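Local coordinates for protein mRNA export factor (PDB 4YXP) that regulates viral gene expression, inhibits cellular splicing and mediates nuclear export of viral intronless mRNAs, working as a homodimer, at residues L170-L182 against K186-R198. Sequence-based numbering, arbitrary orientation.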
loop_
_atom_site.group_PDB
_atom_site.type_symbol
_atom_site.label_atom_id
_atom_site.label_comp_id
_atom_site.label_asym_id
_atom_site.label_seq_id
_atom_site.Cartn_x
_atom_site.Cartn_y
_atom_site.Cartn_z
ATOM N N LEU B 170 21.887 5.957 7.745
ATOM C CA LEU B 170 21.178 6.857 6.846
ATOM C C LEU B 170 19.945 7.458 7.498
ATOM O O LEU B 170 19.539 7.057 8.589
ATOM C CB LEU B 170 20.773 6.121 5.569
ATOM C CG LEU B 170 21.925 5.557 4.737
ATOM C CD1 LEU B 170 21.381 4.900 3.478
ATOM C CD2 LEU B 170 22.938 6.642 4.387
ATOM N N CYS B 171 19.358 8.431 6.813
ATOM C CA CYS B 171 18.123 9.051 7.261
ATOM C C CYS B 171 17.005 8.022 7.257
ATOM O O CYS B 171 17.071 7.027 6.535
ATOM C CB CYS B 171 17.759 10.232 6.359
ATOM S SG CYS B 171 19.081 11.447 6.163
ATOM N N GLY B 172 15.982 8.259 8.071
ATOM C CA GLY B 172 14.806 7.412 8.068
ATOM C C GLY B 172 14.009 7.582 6.788
ATOM O O GLY B 172 14.192 8.559 6.060
ATOM N N LEU B 173 13.128 6.627 6.513
ATOM C CA LEU B 173 12.325 6.651 5.298
ATOM C C LEU B 173 11.547 7.955 5.159
ATOM O O LEU B 173 11.543 8.576 4.093
ATOM C CB LEU B 173 11.361 5.465 5.283
ATOM C CG LEU B 173 10.382 5.395 4.108
ATOM C CD1 LEU B 173 11.126 5.333 2.782
ATOM C CD2 LEU B 173 9.462 4.196 4.263
ATOM N N ASP B 174 10.887 8.368 6.235
ATOM C CA ASP B 174 10.065 9.574 6.206
ATOM C C ASP B 174 10.915 10.813 5.936
ATOM O O ASP B 174 10.513 11.701 5.180
ATOM C CB ASP B 174 9.300 9.728 7.522
ATOM C CG ASP B 174 8.267 8.635 7.726
ATOM O OD1 ASP B 174 7.756 8.102 6.719
ATOM O OD2 ASP B 174 7.966 8.309 8.894
ATOM N N GLU B 175 12.094 10.864 6.549
ATOM C CA GLU B 175 13.011 11.985 6.365
ATOM C C GLU B 175 13.547 12.031 4.934
ATOM O O GLU B 175 13.654 13.104 4.337
ATOM C CB GLU B 175 14.175 11.891 7.353
ATOM C CG GLU B 175 13.751 11.814 8.816
ATOM C CD GLU B 175 14.829 11.226 9.705
ATOM O OE1 GLU B 175 16.022 11.515 9.465
ATOM O OE2 GLU B 175 14.483 10.468 10.638
ATOM N N LEU B 176 13.886 10.867 4.388
ATOM C CA LEU B 176 14.381 10.782 3.013
ATOM C C LEU B 176 13.369 11.366 2.033
ATOM O O LEU B 176 13.726 12.150 1.151
ATOM C CB LEU B 176 14.686 9.329 2.629
ATOM C CG LEU B 176 15.921 8.663 3.244
ATOM C CD1 LEU B 176 15.939 7.185 2.893
ATOM C CD2 LEU B 176 17.206 9.333 2.774
ATOM N N CYS B 177 12.108 10.977 2.197
ATOM C CA CYS B 177 11.046 11.375 1.277
ATOM C C CYS B 177 10.556 12.797 1.540
ATOM O O CYS B 177 9.834 13.373 0.722
ATOM C CB CYS B 177 9.874 10.396 1.375
ATOM S SG CYS B 177 10.288 8.724 0.852
ATOM N N SER B 178 10.946 13.356 2.679
ATOM C CA SER B 178 10.616 14.734 3.011
ATOM C C SER B 178 11.710 15.686 2.524
ATOM O O SER B 178 11.424 16.740 1.952
ATOM C CB SER B 178 10.417 14.886 4.521
ATOM O OG SER B 178 10.224 16.244 4.867
ATOM N N ARG B 179 12.964 15.304 2.746
ATOM C CA ARG B 179 14.102 16.143 2.378
ATOM C C ARG B 179 14.342 16.125 0.871
ATOM O O ARG B 179 14.648 17.157 0.271
ATOM C CB ARG B 179 15.356 15.681 3.122
ATOM C CG ARG B 179 15.304 15.944 4.625
ATOM C CD ARG B 179 16.300 15.081 5.382
ATOM N NE ARG B 179 17.664 15.227 4.876
ATOM C CZ ARG B 179 18.568 16.078 5.356
ATOM N NH1 ARG B 179 18.276 16.883 6.373
ATOM N NH2 ARG B 179 19.778 16.123 4.813
ATOM N N ARG B 180 14.204 14.948 0.269
ATOM C CA ARG B 180 14.315 14.795 -1.181
ATOM C C ARG B 180 15.619 15.387 -1.720
ATOM O O ARG B 180 15.610 16.180 -2.663
ATOM C CB ARG B 180 13.109 15.444 -1.869
ATOM C CG ARG B 180 11.772 14.798 -1.495
ATOM C CD ARG B 180 10.606 15.373 -2.294
ATOM N NE ARG B 180 10.232 16.718 -1.858
ATOM C CZ ARG B 180 9.326 16.988 -0.920
ATOM N NH1 ARG B 180 8.683 16.008 -0.296
ATOM N NH2 ARG B 180 9.059 18.248 -0.603
ATOM N N ARG B 181 16.737 14.985 -1.119
ATOM C CA ARG B 181 18.056 15.486 -1.501
ATOM C C ARG B 181 18.912 14.382 -2.106
ATOM O O ARG B 181 19.044 13.302 -1.534
ATOM C CB ARG B 181 18.783 16.082 -0.292
ATOM C CG ARG B 181 18.123 17.309 0.296
ATOM C CD ARG B 181 18.912 17.836 1.482
ATOM N NE ARG B 181 18.108 18.721 2.322
ATOM C CZ ARG B 181 18.575 19.394 3.368
ATOM N NH1 ARG B 181 19.853 19.298 3.712
ATOM N NH2 ARG B 181 17.761 20.170 4.071
ATOM N N LEU B 182 19.500 14.661 -3.263
ATOM C CA LEU B 182 20.376 13.702 -3.917
ATOM C C LEU B 182 21.544 13.323 -3.014
ATOM O O LEU B 182 22.026 12.192 -3.051
ATOM C CB LEU B 182 20.898 14.274 -5.234
ATOM C CG LEU B 182 19.829 14.640 -6.265
ATOM C CD1 LEU B 182 20.466 15.362 -7.437
ATOM C CD2 LEU B 182 19.077 13.400 -6.738
ATOM N N LYS B 186 22.823 7.085 -0.674
ATOM C CA LYS B 186 24.066 6.371 -0.386
ATOM C C LYS B 186 23.939 4.869 -0.633
ATOM O O LYS B 186 24.884 4.116 -0.410
ATOM C CB LYS B 186 24.494 6.618 1.063
ATOM C CG LYS B 186 24.768 8.075 1.405
ATOM C CD LYS B 186 25.934 8.650 0.606
ATOM C CE LYS B 186 26.157 10.117 0.942
ATOM N NZ LYS B 186 27.048 10.805 -0.033
ATOM N N ASP B 187 22.770 4.436 -1.092
ATOM C CA ASP B 187 22.532 3.022 -1.358
ATOM C C ASP B 187 21.293 2.870 -2.230
ATOM O O ASP B 187 20.674 3.862 -2.612
ATOM C CB ASP B 187 22.360 2.242 -0.050
ATOM C CG ASP B 187 20.939 2.307 0.486
ATOM O OD1 ASP B 187 20.416 3.427 0.670
ATOM O OD2 ASP B 187 20.342 1.233 0.709
ATOM N N ILE B 188 20.922 1.631 -2.537
ATOM C CA ILE B 188 19.802 1.385 -3.439
ATOM C C ILE B 188 18.472 1.813 -2.813
ATOM O O ILE B 188 17.601 2.351 -3.501
ATOM C CB ILE B 188 19.753 -0.100 -3.871
ATOM C CG1 ILE B 188 18.617 -0.335 -4.873
ATOM C CG2 ILE B 188 19.589 -1.021 -2.663
ATOM C CD1 ILE B 188 18.773 0.423 -6.176
ATOM N N ALA B 189 18.302 1.575 -1.517
ATOM C CA ALA B 189 17.046 1.921 -0.863
ATOM C C ALA B 189 16.827 3.427 -0.895
ATOM O O ALA B 189 15.757 3.894 -1.291
ATOM C CB ALA B 189 17.023 1.411 0.568
ATOM N N SER B 190 17.834 4.189 -0.483
ATOM C CA SER B 190 17.713 5.641 -0.476
ATOM C C SER B 190 17.616 6.181 -1.905
ATOM O O SER B 190 16.943 7.180 -2.147
ATOM C CB SER B 190 18.890 6.286 0.267
ATOM O OG SER B 190 20.139 5.844 -0.225
ATOM N N PHE B 191 18.273 5.519 -2.852
ATOM C CA PHE B 191 18.157 5.919 -4.258
ATOM C C PHE B 191 16.711 5.827 -4.729
ATOM O O PHE B 191 16.146 6.797 -5.246
ATOM C CB PHE B 191 19.040 5.054 -5.163
ATOM C CG PHE B 191 18.792 5.282 -6.632
ATOM C CD1 PHE B 191 19.353 6.370 -7.280
ATOM C CD2 PHE B 191 17.981 4.424 -7.354
ATOM C CE1 PHE B 191 19.117 6.592 -8.627
ATOM C CE2 PHE B 191 17.740 4.640 -8.703
ATOM C CZ PHE B 191 18.307 5.725 -9.339
ATOM N N VAL B 192 16.115 4.654 -4.555
ATOM C CA VAL B 192 14.763 4.410 -5.033
ATOM C C VAL B 192 13.777 5.403 -4.418
ATOM O O VAL B 192 12.958 5.993 -5.115
ATOM C CB VAL B 192 14.335 2.954 -4.744
ATOM C CG1 VAL B 192 12.845 2.752 -5.018
ATOM C CG2 VAL B 192 15.155 1.989 -5.589
ATOM N N PHE B 193 13.848 5.604 -3.112
ATOM C CA PHE B 193 12.825 6.410 -2.462
ATOM C C PHE B 193 13.051 7.911 -2.649
ATOM O O PHE B 193 12.091 8.655 -2.830
ATOM C CB PHE B 193 12.733 6.027 -0.984
ATOM C CG PHE B 193 11.954 4.767 -0.765
ATOM C CD1 PHE B 193 10.570 4.800 -0.728
ATOM C CD2 PHE B 193 12.595 3.543 -0.660
ATOM C CE1 PHE B 193 9.839 3.635 -0.554
ATOM C CE2 PHE B 193 11.870 2.378 -0.489
ATOM C CZ PHE B 193 10.492 2.424 -0.436
ATOM N N VAL B 194 14.303 8.354 -2.657
ATOM C CA VAL B 194 14.592 9.769 -2.871
ATOM C C VAL B 194 14.228 10.175 -4.306
ATOM O O VAL B 194 13.607 11.217 -4.529
ATOM C CB VAL B 194 16.067 10.090 -2.563
ATOM C CG1 VAL B 194 16.420 11.514 -3.002
ATOM C CG2 VAL B 194 16.340 9.926 -1.078
ATOM N N ILE B 195 14.612 9.359 -5.279
ATOM C CA ILE B 195 14.354 9.697 -6.678
ATOM C C ILE B 195 12.855 9.690 -6.961
ATOM O O ILE B 195 12.329 10.629 -7.559
ATOM C CB ILE B 195 15.107 8.746 -7.628
ATOM C CG1 ILE B 195 16.619 8.932 -7.479
ATOM C CG2 ILE B 195 14.688 8.979 -9.082
ATOM C CD1 ILE B 195 17.125 10.343 -7.788
ATOM N N LEU B 196 12.161 8.642 -6.538
ATOM C CA LEU B 196 10.719 8.572 -6.747
ATOM C C LEU B 196 10.007 9.725 -6.034
ATOM O O LEU B 196 9.049 10.286 -6.564
ATOM C CB LEU B 196 10.158 7.232 -6.264
ATOM C CG LEU B 196 10.546 5.974 -7.046
ATOM C CD1 LEU B 196 9.793 4.775 -6.493
ATOM C CD2 LEU B 196 10.282 6.122 -8.541
ATOM N N ALA B 197 10.470 10.080 -4.838
ATOM C CA ALA B 197 9.854 11.171 -4.087
ATOM C C ALA B 197 10.057 12.503 -4.805
ATOM O O ALA B 197 9.145 13.330 -4.862
ATOM C CB ALA B 197 10.417 11.241 -2.677
ATOM N N ARG B 198 11.256 12.710 -5.341
ATOM C CA ARG B 198 11.556 13.933 -6.075
ATOM C C ARG B 198 10.682 14.022 -7.319
ATOM O O ARG B 198 10.072 15.053 -7.582
ATOM C CB ARG B 198 13.037 13.989 -6.462
ATOM C CG ARG B 198 13.962 14.328 -5.304
ATOM C CD ARG B 198 15.428 14.095 -5.657
ATOM N NE ARG B 198 15.910 14.956 -6.737
ATOM C CZ ARG B 198 16.442 16.164 -6.565
ATOM N NH1 ARG B 198 16.554 16.689 -5.351
ATOM N NH2 ARG B 198 16.861 16.859 -7.616
#
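Lys186 and Asp187 meet Leu170 at the start of the contact: CD2 of Leu170 lies on CB of Lys186 at 3.7 Å, while its CD1 touches the N-cap carboxylate of Asp187. The aliphatic stem of Lys186 serves here; its amine forms a salt bridge with Asp9 of the second subunit. Asp187, a short acceptor suited to a helix start, takes on its OD1 both the backbone N of Ser190, from above the carboxylate plane, and, on the anti side, the OG of Ser190, 2.6 Å away; OD2 is hydrogen-bonded to the hydroxyl of Tyr164 and, weakly, to Ala189 N. With OG between backbone N and carbonyl carbon (chi1 53°), Ser190 reaches this carboxylate and also accepts from Lys186 N, leaving CB for Leu176 CD1. One turn on, Phe193 offers a ring face to Leu173, whose CD1 sits 3.8 Å from the ring centroid in a CH-pi contact; helix 146-167 also packs on this ring. Val194, branched at CB, splits its methyls: CG2 packs on Leu176 CD2, while CG1 lies against the backbone O of Arg181. Small Ala197 lets the backbones close in, its CB 4.0 Å from Cys177 CA. Arg198 gives the single hydrogen bond between the segments, NH1 to Arg180 O at 2.9 Å; the oxygen lies near the guanidinium plane. Arg180 has positive phi where the chain turns, and Leu182 CG covers one guanidinium face. The carbonyls of Ala213 and Thr214 satisfy NH2 and NE. Consecutive helices 173-179 and 188-198 thus pack at -40°, axes 8.4 Å apart, inside the CHC2-type zinc-finger region of the ICP27 folded domain.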